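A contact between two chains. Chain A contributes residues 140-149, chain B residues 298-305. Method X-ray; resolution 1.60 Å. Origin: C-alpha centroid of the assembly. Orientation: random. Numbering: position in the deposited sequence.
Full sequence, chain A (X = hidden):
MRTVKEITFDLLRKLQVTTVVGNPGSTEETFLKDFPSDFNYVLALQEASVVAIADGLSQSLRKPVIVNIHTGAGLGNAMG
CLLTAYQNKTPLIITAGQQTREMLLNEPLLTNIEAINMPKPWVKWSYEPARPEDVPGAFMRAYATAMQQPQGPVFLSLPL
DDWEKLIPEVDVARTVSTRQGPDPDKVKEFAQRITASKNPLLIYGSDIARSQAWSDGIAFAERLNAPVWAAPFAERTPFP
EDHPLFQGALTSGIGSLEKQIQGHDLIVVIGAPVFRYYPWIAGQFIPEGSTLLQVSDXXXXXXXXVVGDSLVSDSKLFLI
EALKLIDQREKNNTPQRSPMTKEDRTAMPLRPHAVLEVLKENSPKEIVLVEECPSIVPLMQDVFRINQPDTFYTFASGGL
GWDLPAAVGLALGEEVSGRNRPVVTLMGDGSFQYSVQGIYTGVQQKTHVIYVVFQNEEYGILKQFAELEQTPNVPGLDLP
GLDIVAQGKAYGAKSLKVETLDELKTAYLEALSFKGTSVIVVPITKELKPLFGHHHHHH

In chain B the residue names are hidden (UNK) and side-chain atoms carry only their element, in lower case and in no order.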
ATOM      1  N   MET A 140     -10.888   6.535 -20.177  1.00 11.79           N
ATOM      2  CA  MET A 140     -12.005   7.401 -19.811  1.00 11.56           C
ATOM      3  C   MET A 140     -12.091   7.597 -18.290  1.00  9.73           C
ATOM      4  O   MET A 140     -12.287   8.713 -17.815  1.00 11.06           O
ATOM      5  CB  MET A 140     -13.334   6.861 -20.344  1.00 12.44           C
ATOM      6  CG  MET A 140     -14.498   7.815 -20.098  1.00 12.84           C
ATOM      7  SD  MET A 140     -14.302   9.388 -20.951  1.00 14.45           S
ATOM      8  CE  MET A 140     -14.398  10.541 -19.577  1.00 15.73           C
ATOM      9  N   ARG A 141     -11.964   6.512 -17.530  1.00  9.66           N
ATOM     10  CA  ARG A 141     -11.992   6.622 -16.070  1.00 11.90           C
ATOM     11  C   ARG A 141     -10.804   7.447 -15.581  1.00 12.18           C
ATOM     12  O   ARG A 141     -10.920   8.209 -14.627  1.00 11.16           O
ATOM     13  CB  ARG A 141     -11.998   5.238 -15.417  1.00 11.10           C
ATOM     14  CG  ARG A 141     -12.025   5.265 -13.885  1.00 11.52           C
ATOM     15  CD  ARG A 141     -12.370   3.894 -13.300  1.00 13.62           C
ATOM     16  NE  ARG A 141     -12.205   3.921 -11.851  1.00 13.04           N
ATOM     17  CZ  ARG A 141     -12.171   2.852 -11.063  1.00 13.25           C
ATOM     18  NH1 ARG A 141     -12.319   1.627 -11.559  1.00 12.81           N
ATOM     19  NH2 ARG A 141     -12.004   3.017  -9.756  1.00 14.63           N
ATOM     20  N   ALA A 142      -9.655   7.291 -16.238  1.00 11.22           N
ATOM     21  CA  ALA A 142      -8.473   8.091 -15.898  1.00 10.60           C
ATOM     22  C   ALA A 142      -8.760   9.589 -16.083  1.00  9.96           C
ATOM     23  O   ALA A 142      -8.507  10.398 -15.182  1.00 10.91           O
ATOM     24  CB  ALA A 142      -7.260   7.656 -16.741  1.00  9.96           C
ATOM     25  N   TYR A 143      -9.306   9.949 -17.241  1.00  8.68           N
ATOM     26  CA  TYR A 143      -9.662  11.333 -17.527  1.00 10.32           C
ATOM     27  C   TYR A 143     -10.669  11.866 -16.504  1.00 11.88           C
ATOM     28  O   TYR A 143     -10.495  12.958 -15.963  1.00 12.58           O
ATOM     29  CB  TYR A 143     -10.250  11.442 -18.944  1.00 12.32           C
ATOM     30  CG  TYR A 143     -10.683  12.840 -19.343  1.00 11.30           C
ATOM     31  CD1 TYR A 143     -11.874  13.386 -18.877  1.00 14.16           C
ATOM     32  CD2 TYR A 143      -9.914  13.604 -20.216  1.00 13.63           C
ATOM     33  CE1 TYR A 143     -12.273  14.656 -19.243  1.00 14.10           C
ATOM     34  CE2 TYR A 143     -10.304  14.878 -20.585  1.00 14.08           C
ATOM     35  CZ  TYR A 143     -11.488  15.401 -20.092  1.00 15.80           C
ATOM     36  OH  TYR A 143     -11.875  16.671 -20.473  1.00 17.38           O
ATOM     37  N   ALA A 144     -11.721  11.086 -16.256  1.00 11.36           N
ATOM     38  CA  ALA A 144     -12.779  11.481 -15.325  1.00 12.64           C
ATOM     39  C   ALA A 144     -12.226  11.707 -13.930  1.00 12.43           C
ATOM     40  O   ALA A 144     -12.549  12.697 -13.274  1.00 16.14           O
ATOM     41  CB  ALA A 144     -13.870  10.434 -15.287  1.00 11.27           C
ATOM     42  N   THR A 145     -11.383  10.788 -13.476  1.00  9.78           N
ATOM     43  CA  THR A 145     -10.816  10.893 -12.133  1.00 11.74           C
ATOM     44  C   THR A 145      -9.925  12.125 -12.010  1.00 11.35           C
ATOM     45  O   THR A 145      -9.982  12.863 -11.020  1.00 13.34           O
ATOM     46  CB  THR A 145     -10.017   9.641 -11.774  1.00 13.50           C
ATOM     47  OG1 THR A 145     -10.874   8.489 -11.857  1.00 13.76           O
ATOM     48  CG2 THR A 145      -9.436   9.764 -10.368  1.00 12.49           C
ATOM     49  N   ALA A 146      -9.102  12.353 -13.025  1.00 12.07           N
ATOM     50  CA  ALA A 146      -8.158  13.465 -13.005  1.00  9.93           C
ATOM     51  C   ALA A 146      -8.853  14.825 -13.045  1.00 13.14           C
ATOM     52  O   ALA A 146      -8.403  15.774 -12.400  1.00 11.26           O
ATOM     53  CB  ALA A 146      -7.172  13.346 -14.173  1.00 11.48           C
ATOM     54  N   MET A 147      -9.944  14.918 -13.807  1.00 11.51           N
ATOM     55  CA  MET A 147     -10.565  16.205 -14.103  1.00 11.51           C
ATOM     56  C   MET A 147     -11.601  16.692 -13.083  1.00 12.92           C
ATOM     57  O   MET A 147     -11.952  17.878 -13.067  1.00 12.89           O
ATOM     58  CB  MET A 147     -11.160  16.181 -15.509  1.00 12.38           C
ATOM     59  CG  MET A 147     -10.064  16.249 -16.586  1.00 12.41           C
ATOM     60  SD  MET A 147      -9.216  17.835 -16.612  1.00 15.91           S
ATOM     61  CE  MET A 147     -10.383  18.821 -17.550  1.00 21.86           C
ATOM     62  N   GLN A 148     -12.096  15.783 -12.246  1.00 11.25           N
ATOM     63  CA  GLN A 148     -12.984  16.176 -11.158  1.00 10.67           C
ATOM     64  C   GLN A 148     -12.208  16.811 -10.014  1.00 13.64           C
ATOM     65  O   GLN A 148     -11.077  16.425  -9.712  1.00 12.76           O
ATOM     66  CB  GLN A 148     -13.803  14.976 -10.674  1.00 10.70           C
ATOM     67  CG  GLN A 148     -14.679  14.428 -11.779  1.00 12.47           C
ATOM     68  CD  GLN A 148     -15.499  13.229 -11.364  1.00 12.23           C
ATOM     69  OE1 GLN A 148     -16.662  13.107 -11.751  1.00 14.03           O
ATOM     70  NE2 GLN A 148     -14.907  12.331 -10.576  1.00 12.16           N
ATOM     71  N   GLN A 149     -12.815  17.814  -9.400  1.00 13.15           N
ATOM     72  CA  GLN A 149     -12.160  18.573  -8.341  1.00 14.36           C
ATOM     73  C   GLN A 149     -12.028  17.706  -7.089  1.00 15.62           C
ATOM     74  O   GLN A 149     -12.933  16.932  -6.776  1.00 15.56           O
ATOM     75  CB  GLN A 149     -13.013  19.802  -8.047  1.00 18.00           C
ATOM     76  CG  GLN A 149     -12.271  20.977  -7.492  1.00 17.99           C
ATOM     77  CD  GLN A 149     -13.042  22.261  -7.684  1.00 16.17           C
ATOM     78  OE1 GLN A 149     -14.118  22.437  -7.113  1.00 15.04           O
ATOM     79  NE2 GLN A 149     -12.503  23.164  -8.505  1.00 15.51           N
TER
ATOM     80  N   UNK B 298     -20.303  11.538  -4.762  1.00 12.84           N
ATOM     81  CA  UNK B 298     -19.039  10.828  -4.642  1.00 11.82           C
ATOM     82  C   UNK B 298     -18.303  10.810  -5.977  1.00 14.21           C
ATOM     83  O   UNK B 298     -18.712  10.107  -6.896  1.00 14.09           O
ATOM     84  c   UNK B 298     -18.073   8.575  -3.959  1.00 17.39           C
ATOM     85  o   UNK B 298     -18.214   7.399  -3.585  1.00 17.47           O
ATOM     86  o   UNK B 298     -16.948   9.093  -4.132  1.00 15.92           O
ATOM     87  c   UNK B 298     -19.329   9.401  -4.174  1.00 14.24           C
ATOM     88  N   UNK B 299     -17.213  11.595  -6.095  1.00 12.72           N
ATOM     89  CA  UNK B 299     -16.460  11.640  -7.360  1.00 12.26           C
ATOM     90  C   UNK B 299     -16.033  10.252  -7.836  1.00 13.46           C
ATOM     91  O   UNK B 299     -15.870  10.046  -9.034  1.00 13.44           O
ATOM     92  c   UNK B 299     -15.226  12.485  -7.007  1.00 12.63           C
ATOM     93  c   UNK B 299     -16.641  12.491  -5.076  1.00 13.08           C
ATOM     94  c   UNK B 299     -15.673  13.328  -5.866  1.00 17.74           C
ATOM     95  N   UNK B 300     -15.849   9.309  -6.917  1.00 12.56           N
ATOM     96  CA  UNK B 300     -15.482   7.951  -7.309  1.00 13.38           C
ATOM     97  C   UNK B 300     -16.564   7.305  -8.162  1.00 13.86           C
ATOM     98  O   UNK B 300     -16.259   6.611  -9.125  1.00 13.89           O
ATOM     99  c   UNK B 300     -14.870   5.651  -6.421  1.00 19.09           C
ATOM    100  n   UNK B 300     -13.650   5.419  -6.900  1.00 16.77           N
ATOM    101  o   UNK B 300     -15.701   4.752  -6.247  1.00 19.18           O
ATOM    102  c   UNK B 300     -15.198   7.088  -6.074  1.00 16.38           C
ATOM    103  N   UNK B 301     -17.825   7.546  -7.814  1.00 12.07           N
ATOM    104  CA  UNK B 301     -18.947   6.954  -8.547  1.00 12.34           C
ATOM    105  C   UNK B 301     -19.077   7.507  -9.958  1.00 12.32           C
ATOM    106  O   UNK B 301     -19.287   6.759 -10.914  1.00 15.18           O
ATOM    107  c   UNK B 301     -19.368   3.979  -5.411  1.00 33.13           C
ATOM    108  c   UNK B 301     -20.261   7.149  -7.779  1.00 12.25           C
ATOM    109  c   UNK B 301     -20.315   6.343  -6.503  1.00 15.51           C
ATOM    110  s   UNK B 301     -20.245   4.585  -6.853  1.00 24.28           S
ATOM    111  N   UNK B 302     -18.972   8.819 -10.100  1.00 11.78           N
ATOM    112  CA  UNK B 302     -19.055   9.419 -11.425  1.00 11.92           C
ATOM    113  C   UNK B 302     -17.821   9.048 -12.244  1.00 14.13           C
ATOM    114  O   UNK B 302     -17.901   8.910 -13.462  1.00 14.49           O
ATOM    115  o   UNK B 302     -18.230  11.468 -10.457  1.00 14.21           O
ATOM    116  c   UNK B 302     -20.603  11.267 -10.761  1.00 13.12           C
ATOM    117  c   UNK B 302     -19.223  10.938 -11.338  1.00 11.29           C
ATOM    118  N   UNK B 303     -16.687   8.857 -11.575  1.00 12.22           N
ATOM    119  CA  UNK B 303     -15.446   8.560 -12.302  1.00 13.68           C
ATOM    120  C   UNK B 303     -15.497   7.210 -13.021  1.00 14.04           C
ATOM    121  O   UNK B 303     -14.805   7.013 -14.021  1.00 12.68           O
ATOM    122  c   UNK B 303     -14.231   8.608 -11.369  1.00 15.36           C
ATOM    123  o   UNK B 303     -14.100   7.405 -10.622  1.00 15.33           O
ATOM    124  N   UNK B 304     -16.316   6.288 -12.514  1.00 11.30           N
ATOM    125  CA  UNK B 304     -16.342   4.910 -13.012  1.00 13.54           C
ATOM    126  C   UNK B 304     -17.687   4.470 -13.608  1.00 13.24           C
ATOM    127  O   UNK B 304     -17.892   3.286 -13.874  1.00 13.68           O
ATOM    128  c   UNK B 304     -17.279   2.669  -8.547  1.00 14.65           C
ATOM    129  c   UNK B 304     -15.916   3.932 -11.914  1.00 14.08           C
ATOM    130  c   UNK B 304     -16.943   3.722 -10.808  1.00 11.63           C
ATOM    131  c   UNK B 304     -16.262   3.140  -9.576  1.00 12.05           C
ATOM    132  n   UNK B 304     -16.583   2.343  -7.266  1.00 15.97           N
ATOM    133  N   UNK B 305     -18.590   5.424 -13.821  1.00 13.22           N
ATOM    134  CA  UNK B 305     -19.887   5.135 -14.450  1.00 11.63           C
ATOM    135  C   UNK B 305     -19.713   4.462 -15.811  1.00 15.02           C
ATOM    136  O   UNK B 305     -18.760   4.756 -16.537  1.00 13.47           O
ATOM    137  c   UNK B 305     -20.688   6.411 -14.612  1.00 13.51           C
TER
HETATM  138  O   HOH W   1     -11.626   6.278 -10.239  1.00 15.94           O

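Position 298 carries two side-chain carbons, the second bearing two oxygens, and none of them touches chain A: a short carboxylate, hence aspartate. The OD1 of D298(B) instead accepts from the backbone N of position 300 at 3.0 Å, capping the helix that starts just after it.

At 299 three carbons close a ring onto the backbone N, and the CB among them points toward chain A, where it lies 3.6 Å from Q148(A) NE2. Only proline closes such a ring. P299(B) opens the helix, and its carbonyl does more: Q148(A) NE2 donates to P299(B) O at 2.9 Å.

Position 300 has two carbons, the second carrying one oxygen and one nitrogen, and the nitrogen makes a marginal approach to the guanidinium of R141(A). This is the amide of asparagine, and N300(B) ND2 comes within 4.1 Å of R141(A) NH2.

The unbranched chain at 301, two carbons, a sulfur and a carbon, points away and makes no contact; it is methionine, M301(B).

Position 302 shows one carbon bearing an oxygen and a second carbon, and the oxygen reaches the amide of Q148(A). Beta branching with a hydroxyl identifies threonine, and the hydroxyl has a clear task: T302(B) OG1 donates to Q148(A) OE1 at 2.6 Å.

Position 303 has one carbon and one oxygen, and the carbon packs against the hydroxyl of T145(A). This is serine, the residue most covered by chain A. Both side chain and backbone come close: S303(B) CB sits 3.4 Å from T145(A) OG1, and S303(B) O lies 3.3 Å from R141(A) CG. S303(B) OG turns back to donate to N300(B) O at 2.7 Å while accepting from water 1, also at 2.7 Å.

Four carbons in a row end in nitrogen at 304, and the first of them, CB, lies over one face of the R141(A) guanidinium; this is lysine. K304(B) CB is 3.7 Å from R141(A) NE, while the end of the chain leads away and K304(B) NZ donates to N300(B) OD1 at 2.8 Å.

A single carbon at 305, out of reach of chain A, is alanine, A305(B).

The contact works by pairing small residues where the chains come close and using one amide at the helix end. A144(A) and S303(B) bring their CA atoms to 5.0 Å, with the helices running at 150°. Past the last helical turn, Q148(A) spends both ends of its amide on chain B, giving to a carbonyl and taking from a hydroxyl. Nearby, water 1 accepts from R141(A) NE at 2.9 Å and donates to T145(A) OG1 at 2.8 Å, so its bond to S303(B) OG ties both chains together.

Chain B, residues 298-305: DPNMTSKA
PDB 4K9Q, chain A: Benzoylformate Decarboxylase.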